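Local atomic coordinates of lipoxygenase (Cyanothece sp., PDB entry 5EK8), a protein that probably uses a bound non-heme iron to insert both atoms of molecular oxygen into polyunsaturated fatty acids, as expected of a 9R-lipoxygenase. Residues P230-T233 against I234-R238; V615-F618 against S619-G623; R376-K380 against N381-L385. One frame throughout, in Å; residues are numbered along the deposited sequence.

Contact 1: P230-T233 against I234-R238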
loop_
_atom_site.group_PDB
_atom_site.type_symbol
_atom_site.label_atom_id
_atom_site.label_comp_id
_atom_site.label_asym_id
_atom_site.label_seq_id
_atom_site.Cartn_x
_atom_site.Cartn_y
_atom_site.Cartn_z
ATOM N N PRO A 230 8.798 -1.304 24.861
ATOM C CA PRO A 230 10.049 -0.841 24.251
ATOM C C PRO A 230 10.155 -1.236 22.783
ATOM O O PRO A 230 9.421 -2.114 22.335
ATOM C CB PRO A 230 11.122 -1.547 25.084
ATOM C CG PRO A 230 10.456 -2.791 25.558
ATOM C CD PRO A 230 9.024 -2.404 25.816
ATOM N N ASN A 231 11.057 -0.589 22.050
ATOM C CA ASN A 231 11.302 -0.935 20.655
ATOM C C ASN A 231 12.706 -1.485 20.508
ATOM O O ASN A 231 13.397 -1.697 21.501
ATOM C CB ASN A 231 11.116 0.273 19.735
ATOM C CG ASN A 231 12.304 1.212 19.767
ATOM O OD1 ASN A 231 12.828 1.533 20.833
ATOM N ND2 ASN A 231 12.744 1.650 18.590
ATOM N N LEU A 232 13.131 -1.700 19.268
ATOM C CA LEU A 232 14.426 -2.316 19.013
ATOM C C LEU A 232 15.589 -1.511 19.602
ATOM O O LEU A 232 16.477 -2.074 20.246
ATOM C CB LEU A 232 14.637 -2.507 17.513
ATOM C CG LEU A 232 16.023 -3.030 17.134
ATOM C CD1 LEU A 232 16.276 -4.392 17.760
ATOM C CD2 LEU A 232 16.198 -3.070 15.607
ATOM N N THR A 233 15.573 -0.197 19.393
ATOM C CA THR A 233 16.686 0.646 19.825
ATOM C C THR A 233 16.762 0.745 21.350
ATOM O O THR A 233 17.854 0.733 21.929
ATOM C CB THR A 233 16.603 2.068 19.207
ATOM O OG1 THR A 233 15.326 2.656 19.485
ATOM C CG2 THR A 233 16.796 1.995 17.712
ATOM N N ILE A 234 15.605 0.819 21.998
ATOM C CA ILE A 234 15.565 0.816 23.456
ATOM C C ILE A 234 16.175 -0.471 24.013
ATOM O O ILE A 234 17.038 -0.418 24.884
ATOM C CB ILE A 234 14.127 0.986 23.990
ATOM C CG1 ILE A 234 13.632 2.409 23.716
ATOM C CG2 ILE A 234 14.074 0.693 25.485
ATOM C CD1 ILE A 234 12.165 2.620 24.013
ATOM N N ASN A 235 15.740 -1.617 23.492
ATOM C CA ASN A 235 16.277 -2.915 23.902
ATOM C C ASN A 235 17.790 -2.998 23.704
ATOM O O ASN A 235 18.537 -3.401 24.611
ATOM C CB ASN A 235 15.602 -4.050 23.124
ATOM C CG ASN A 235 14.112 -4.154 23.401
ATOM O OD1 ASN A 235 13.637 -3.763 24.465
ATOM N ND2 ASN A 235 13.369 -4.691 22.440
ATOM N N LEU A 236 18.231 -2.620 22.507
ATOM C CA LEU A 236 19.649 -2.630 22.176
ATOM C C LEU A 236 20.448 -1.804 23.174
ATOM O O LEU A 236 21.454 -2.269 23.709
ATOM C CB LEU A 236 19.882 -2.103 20.758
ATOM C CG LEU A 236 19.492 -3.029 19.611
ATOM C CD1 LEU A 236 19.766 -2.344 18.282
ATOM C CD2 LEU A 236 20.243 -4.347 19.715
ATOM N N ASP A 237 19.987 -0.583 23.430
ATOM C CA ASP A 237 20.663 0.298 24.376
ATOM C C ASP A 237 20.520 -0.192 25.817
ATOM O O ASP A 237 21.247 0.256 26.703
ATOM C CB ASP A 237 20.132 1.729 24.245
ATOM C CG ASP A 237 20.743 2.467 23.068
ATOM O OD1 ASP A 237 20.649 3.715 23.023
ATOM O OD2 ASP A 237 21.333 1.791 22.198
ATOM N N ARG A 238 19.588 -1.109 26.048
ATOM C CA ARG A 238 19.431 -1.705 27.368
ATOM C C ARG A 238 20.460 -2.807 27.567
ATOM O O ARG A 238 20.871 -3.087 28.693
ATOM C CB ARG A 238 18.016 -2.248 27.561
ATOM C CG ARG A 238 17.014 -1.192 27.977
ATOM C CD ARG A 238 15.594 -1.733 28.001
ATOM N NE ARG A 238 14.662 -0.741 28.534
ATOM C CZ ARG A 238 13.367 -0.963 28.747
ATOM N NH1 ARG A 238 12.837 -2.148 28.470
ATOM N NH2 ARG A 238 12.602 0.008 29.235
#

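Contact 2: V615-F618 against S619-G623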
loop_
_atom_site.group_PDB
_atom_site.type_symbol
_atom_site.label_atom_id
_atom_site.label_comp_id
_atom_site.label_asym_id
_atom_site.label_seq_id
_atom_site.Cartn_x
_atom_site.Cartn_y
_atom_site.Cartn_z
ATOM N N VAL A 615 4.394 7.115 18.797
ATOM C CA VAL A 615 4.641 5.764 19.291
ATOM C C VAL A 615 3.416 4.862 19.101
ATOM O O VAL A 615 3.535 3.704 18.681
ATOM C CB VAL A 615 5.046 5.777 20.771
ATOM C CG1 VAL A 615 5.430 4.373 21.228
ATOM C CG2 VAL A 615 6.198 6.752 20.985
ATOM N N TYR A 616 2.241 5.410 19.390
ATOM C CA TYR A 616 0.989 4.680 19.231
ATOM C C TYR A 616 0.812 4.151 17.814
ATOM O O TYR A 616 0.629 2.950 17.610
ATOM C CB TYR A 616 -0.199 5.567 19.602
ATOM C CG TYR A 616 -1.546 4.955 19.298
ATOM C CD1 TYR A 616 -2.058 3.933 20.082
ATOM C CD2 TYR A 616 -2.312 5.408 18.228
ATOM C CE1 TYR A 616 -3.286 3.373 19.806
ATOM C CE2 TYR A 616 -3.547 4.856 17.948
ATOM C CZ TYR A 616 -4.027 3.836 18.739
ATOM O OH TYR A 616 -5.252 3.273 18.473
ATOM N N ILE A 617 0.878 5.052 16.839
ATOM C CA ILE A 617 0.666 4.685 15.448
ATOM C C ILE A 617 1.708 3.687 14.969
ATOM O O ILE A 617 1.362 2.712 14.304
ATOM C CB ILE A 617 0.679 5.921 14.521
ATOM C CG1 ILE A 617 -0.572 6.766 14.750
ATOM C CG2 ILE A 617 0.729 5.500 13.058
ATOM C CD1 ILE A 617 -1.855 6.028 14.439
ATOM N N PHE A 618 2.978 3.912 15.299
ATOM C CA PHE A 618 4.007 2.978 14.836
ATOM C C PHE A 618 3.770 1.574 15.398
ATOM O O PHE A 618 3.796 0.573 14.659
ATOM C CB PHE A 618 5.401 3.472 15.215
ATOM C CG PHE A 618 5.864 4.641 14.410
ATOM C CD1 PHE A 618 5.323 4.896 13.161
ATOM C CD2 PHE A 618 6.840 5.489 14.895
ATOM C CE1 PHE A 618 5.743 5.979 12.413
ATOM C CE2 PHE A 618 7.270 6.574 14.150
ATOM C CZ PHE A 618 6.719 6.820 12.908
ATOM N N SER A 619 3.510 1.517 16.703
ATOM C CA SER A 619 3.284 0.256 17.405
ATOM C C SER A 619 2.050 -0.483 16.892
ATOM O O SER A 619 2.039 -1.713 16.808
ATOM C CB SER A 619 3.152 0.514 18.901
ATOM O OG SER A 619 4.181 1.381 19.346
ATOM N N VAL A 620 1.012 0.274 16.552
ATOM C CA VAL A 620 -0.198 -0.300 15.975
ATOM C C VAL A 620 0.073 -0.858 14.581
ATOM O O VAL A 620 -0.222 -2.021 14.298
ATOM C CB VAL A 620 -1.340 0.740 15.892
ATOM C CG1 VAL A 620 -2.367 0.340 14.833
ATOM C CG2 VAL A 620 -2.001 0.920 17.251
ATOM N N LEU A 621 0.648 -0.022 13.721
ATOM C CA LEU A 621 0.867 -0.373 12.323
ATOM C C LEU A 621 1.787 -1.578 12.155
ATOM O O LEU A 621 1.577 -2.395 11.259
ATOM C CB LEU A 621 1.435 0.823 11.553
ATOM C CG LEU A 621 0.479 1.985 11.268
ATOM C CD1 LEU A 621 1.116 2.985 10.304
ATOM C CD2 LEU A 621 -0.853 1.478 10.728
ATOM N N ASN A 622 2.808 -1.700 12.997
ATOM C CA ASN A 622 3.666 -2.874 12.888
ATOM C C ASN A 622 3.162 -4.026 13.771
ATOM O O ASN A 622 3.581 -5.172 13.602
ATOM C CB ASN A 622 5.123 -2.509 13.215
ATOM C CG ASN A 622 5.575 -3.004 14.589
ATOM O OD1 ASN A 622 4.934 -2.745 15.614
ATOM N ND2 ASN A 622 6.697 -3.718 14.610
ATOM N N GLY A 623 2.252 -3.719 14.695
ATOM C CA GLY A 623 1.710 -4.718 15.602
ATOM C C GLY A 623 0.639 -5.603 14.984
ATOM O O GLY A 623 0.408 -6.724 15.440
#

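Contact 3: R376-K380 against N381-L385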
loop_
_atom_site.group_PDB
_atom_site.type_symbol
_atom_site.label_atom_id
_atom_site.label_comp_id
_atom_site.label_asym_id
_atom_site.label_seq_id
_atom_site.Cartn_x
_atom_site.Cartn_y
_atom_site.Cartn_z
ATOM N N ARG A 376 -10.446 -5.022 -11.792
ATOM C CA ARG A 376 -11.344 -4.552 -12.833
ATOM C C ARG A 376 -11.357 -5.485 -14.033
ATOM O O ARG A 376 -12.411 -5.718 -14.618
ATOM C CB ARG A 376 -10.962 -3.145 -13.287
ATOM C CG ARG A 376 -11.579 -2.031 -12.472
ATOM C CD ARG A 376 -11.088 -0.670 -12.962
ATOM N NE ARG A 376 -11.687 -0.300 -14.238
ATOM C CZ ARG A 376 -12.722 0.525 -14.358
ATOM N NH1 ARG A 376 -13.265 1.070 -13.280
ATOM N NH2 ARG A 376 -13.210 0.811 -15.556
ATOM N N ASN A 377 -10.196 -6.023 -14.402
ATOM C CA ASN A 377 -10.089 -6.679 -15.708
ATOM C C ASN A 377 -9.602 -8.133 -15.733
ATOM O O ASN A 377 -9.625 -8.770 -16.787
ATOM C CB ASN A 377 -9.177 -5.843 -16.612
ATOM C CG ASN A 377 -9.668 -4.416 -16.774
ATOM O OD1 ASN A 377 -10.587 -4.149 -17.546
ATOM N ND2 ASN A 377 -9.051 -3.489 -16.048
ATOM N N LEU A 378 -9.167 -8.663 -14.595
ATOM C CA LEU A 378 -8.607 -10.014 -14.575
ATOM C C LEU A 378 -9.554 -11.033 -13.946
ATOM O O LEU A 378 -9.707 -11.074 -12.725
ATOM C CB LEU A 378 -7.266 -10.021 -13.837
ATOM C CG LEU A 378 -6.171 -9.180 -14.494
ATOM C CD1 LEU A 378 -4.851 -9.319 -13.746
ATOM C CD2 LEU A 378 -6.012 -9.565 -15.963
ATOM N N ARG A 379 -10.177 -11.857 -14.786
ATOM C CA ARG A 379 -11.114 -12.883 -14.322
ATOM C C ARG A 379 -10.773 -14.278 -14.849
ATOM O O ARG A 379 -10.324 -15.140 -14.092
ATOM C CB ARG A 379 -12.542 -12.514 -14.726
ATOM C CG ARG A 379 -13.268 -11.704 -13.678
ATOM C CD ARG A 379 -14.440 -10.943 -14.257
ATOM N NE ARG A 379 -14.397 -9.558 -13.812
ATOM C CZ ARG A 379 -14.190 -8.522 -14.615
ATOM N NH1 ARG A 379 -14.157 -7.297 -14.113
ATOM N NH2 ARG A 379 -14.029 -8.708 -15.916
ATOM N N LYS A 380 -10.994 -14.502 -16.143
ATOM C CA LYS A 380 -10.701 -15.795 -16.761
ATOM C C LYS A 380 -9.201 -16.052 -16.903
ATOM O O LYS A 380 -8.756 -17.202 -16.917
ATOM C CB LYS A 380 -11.366 -15.899 -18.134
ATOM C CG LYS A 380 -12.870 -16.097 -18.086
ATOM C CD LYS A 380 -13.372 -16.702 -19.390
ATOM C CE LYS A 380 -14.871 -16.954 -19.351
ATOM N NZ LYS A 380 -15.330 -17.717 -20.543
ATOM N N ASN A 381 -8.427 -14.976 -17.003
ATOM C CA ASN A 381 -6.986 -15.092 -17.202
ATOM C C ASN A 381 -6.244 -15.489 -15.920
ATOM O O ASN A 381 -6.337 -14.806 -14.900
ATOM C CB ASN A 381 -6.425 -13.780 -17.752
ATOM C CG ASN A 381 -5.073 -13.957 -18.410
ATOM O OD1 ASN A 381 -4.129 -14.456 -17.796
ATOM N ND2 ASN A 381 -4.976 -13.562 -19.675
ATOM N N PRO A 382 -5.502 -16.606 -15.978
ATOM C CA PRO A 382 -4.728 -17.184 -14.873
ATOM C C PRO A 382 -3.877 -16.172 -14.112
ATOM O O PRO A 382 -3.620 -16.378 -12.927
ATOM C CB PRO A 382 -3.824 -18.216 -15.568
ATOM C CG PRO A 382 -4.187 -18.184 -17.027
ATOM C CD PRO A 382 -5.499 -17.488 -17.153
ATOM N N ILE A 383 -3.453 -15.102 -14.778
ATOM C CA ILE A 383 -2.651 -14.064 -14.133
ATOM C C ILE A 383 -3.396 -13.464 -12.932
ATOM O O ILE A 383 -2.777 -13.033 -11.952
ATOM C CB ILE A 383 -2.263 -12.962 -15.138
ATOM C CG1 ILE A 383 -1.274 -13.522 -16.159
ATOM C CG2 ILE A 383 -1.627 -11.774 -14.437
ATOM C CD1 ILE A 383 0.017 -14.003 -15.538
ATOM N N ARG A 384 -4.725 -13.467 -13.004
ATOM C CA ARG A 384 -5.559 -13.106 -11.860
ATOM C C ARG A 384 -5.148 -13.879 -10.608
ATOM O O ARG A 384 -4.817 -13.292 -9.573
ATOM C CB ARG A 384 -7.029 -13.380 -12.161
ATOM C CG ARG A 384 -7.910 -13.361 -10.924
ATOM C CD ARG A 384 -9.030 -14.378 -11.039
ATOM N NE ARG A 384 -10.190 -13.993 -10.245
ATOM C CZ ARG A 384 -11.399 -14.518 -10.396
ATOM N NH1 ARG A 384 -12.403 -14.101 -9.636
ATOM N NH2 ARG A 384 -11.605 -15.456 -11.312
ATOM N N LEU A 385 -5.147 -15.203 -10.737
ATOM C CA LEU A 385 -4.772 -16.111 -9.658
ATOM C C LEU A 385 -3.396 -15.788 -9.096
ATOM O O LEU A 385 -3.084 -16.120 -7.952
ATOM C CB LEU A 385 -4.800 -17.560 -10.155
ATOM C CG LEU A 385 -6.056 -18.390 -9.873
ATOM C CD1 LEU A 385 -7.322 -17.604 -10.157
ATOM C CD2 LEU A 385 -6.033 -19.667 -10.692
#

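Contact 1: P230-T233 against I234-R238
Asn231 is the N-cap of helix 232-239, its side chain capping the amide of Ile234, a compact example of how a side chain stands in for the carbonyl that a first helical turn lacks. Asn231 OD1 accepts from Ile234 N at 3.1 Å, the donor lying above the carbonyl plane, 45° out of it. With CG held between the backbone N and the carbonyl carbon (chi1 78°), the amide curls back over the start of the helix instead of trailing away. Its other end is tied down too: Asn231 ND2 gives a hydrogen bond to Thr233 OG1 at 2.9 Å, close to the amide plane, and another to Ser578 O, while Thr233 OG1 also bonds to Glu583. The rotation of this buried amide is thereby fixed from both its oxygen and its nitrogen.

The helical bonds take over at once. Asn231 O receives Asn235 N at 3.1 Å in an almost straight bond, and the carbonyls of Leu232 and Thr233 receive the amides of Leu236 and Asp237. Leu232 CD1 rests 4.0 Å from Leu236 CG, one turn on, and both leucines touch Tyr249 of helix 247-256. Asp237 turns its carboxylate to Thr244 N, joining the helix to the chain that follows.

Before the cap, Pro230 folds back against the first turn, its CB 3.7 Å from Ile234 CG2. The ring also borders the Asn235 amide, with CB 3.4 Å from Asn235 OD1. Arg238, extended from CG to NE, crosses the proline at about a right angle, bringing its NH1 to 3.8 Å from Pro230 CG.

Contact 2: V615-F618 against S619-G623
Leu621 lies beside Ile617 one turn apart on helix 608-623, both side chains pointing the same way. Its CB starts 3.3 Å from Ile617 O, and CG stays close to the same oxygen. With CG beside the backbone N (chi1 -72°) and chi2 near anti, CD1 meets Ile617 CG2 at 3.7 Å. The side chain also lies near the metal centre: about 4 Å from that of the iron ligand Ile668 and about 6 Å from the iron, nearest atoms.

On another side, Val620 CG2 sits over one face of the Tyr616 ring, 4.0 Å from its centroid and 20° off the normal, a CH-pi contact. Tyr616 OH is anchored by Thr202 of helix 188-214, whose Leu201 packs on Tyr616 and Val620.

Val615 O accepts two bonds, from Ser619 N at 2.9 Å and from Ser619 OG, which approach from opposite faces of the carbonyl plane. The serine hydroxyl is thus satisfied within its own helix. The chemistry implies that two hydroxyls of this helix are accounted for, Ser619 OG by Val615 O and Tyr616 OH by Thr202, while Leu621 brings apolar contact to the surroundings of the iron.

Contact 3: R376-K380 against N381-L385
Arg384 reaches back across the turn to Arg379, and the polar contacts here begin with that pair. Arg384 NH2 donates a weak, bent hydrogen bond to Arg379 O, 3.1 Å long with an angle of 129° at the hydrogen, while Arg379 CA lies over one face of the guanidinium. A much straighter local bond leads into the next helix: Asn381 OD1 accepts from Ile383 N at 3.2 Å, in the carbonyl plane and on a lone pair. This capping geometry follows from CG standing opposite the backbone N (chi1 -161°), and Asn381 ND2 is held in turn by Glu481 O. The backbone adds Arg384 N to Asn381 O at 2.8 Å. Across the loop, Glu484 of helix 482-495 binds three amides, those of Arg379 and Asn381 through OE1 and that of Lys380 through OE2.

Van der Waals contacts supply the remainder. The aliphatic stem of Arg384 passes alongside the loop backbone, its CG 3.4 Å from Leu378 O, with CB against Leu378 CB and CD near Arg379 O; a bend at chi2 steers the guanidinium over Arg379. Leu378 CD1 meets Ile383 CG2 obliquely at 4.1 Å. Ile383 goes on to Phe470 and Phe471, and Leu378 to Ile485. An alanine in place of Arg384 removes the guanidinium and its stem, which would probably leave the Arg379 carbonyl without this weak bond and open a gap beside the backbone of Leu378 and Arg379.

The arrangement is a tight helix-loop-helix connection with an asparagine-capped second helix, in which helix 337-377, carrying the iron ligands His359 and His364, leads into helix 383-391.

Along the chain the order is contact 1, contact 3, contact 2, each local, within a helix or at a helix end. Contacts 1 and 2 lie on the same side of the molecule's centre, their centres 16 Å apart and their nearest atoms about 7 Å; both adjoin helix 577-581, whose Ser578 accepts from Asn231 and whose Gln577 is touched by Phe618 and Leu621. Contact 3 sits on the opposite side, with its centre 45 Å from that of contact 1 and 34 Å from that of contact 2. Helix 337-377 spans the interval: Phe618 of contact 2 packs on its Leu351 and Glu355, and its end enters contact 3. Of the three, only contact 2 adjoins the iron; the others shape helix ends farther away.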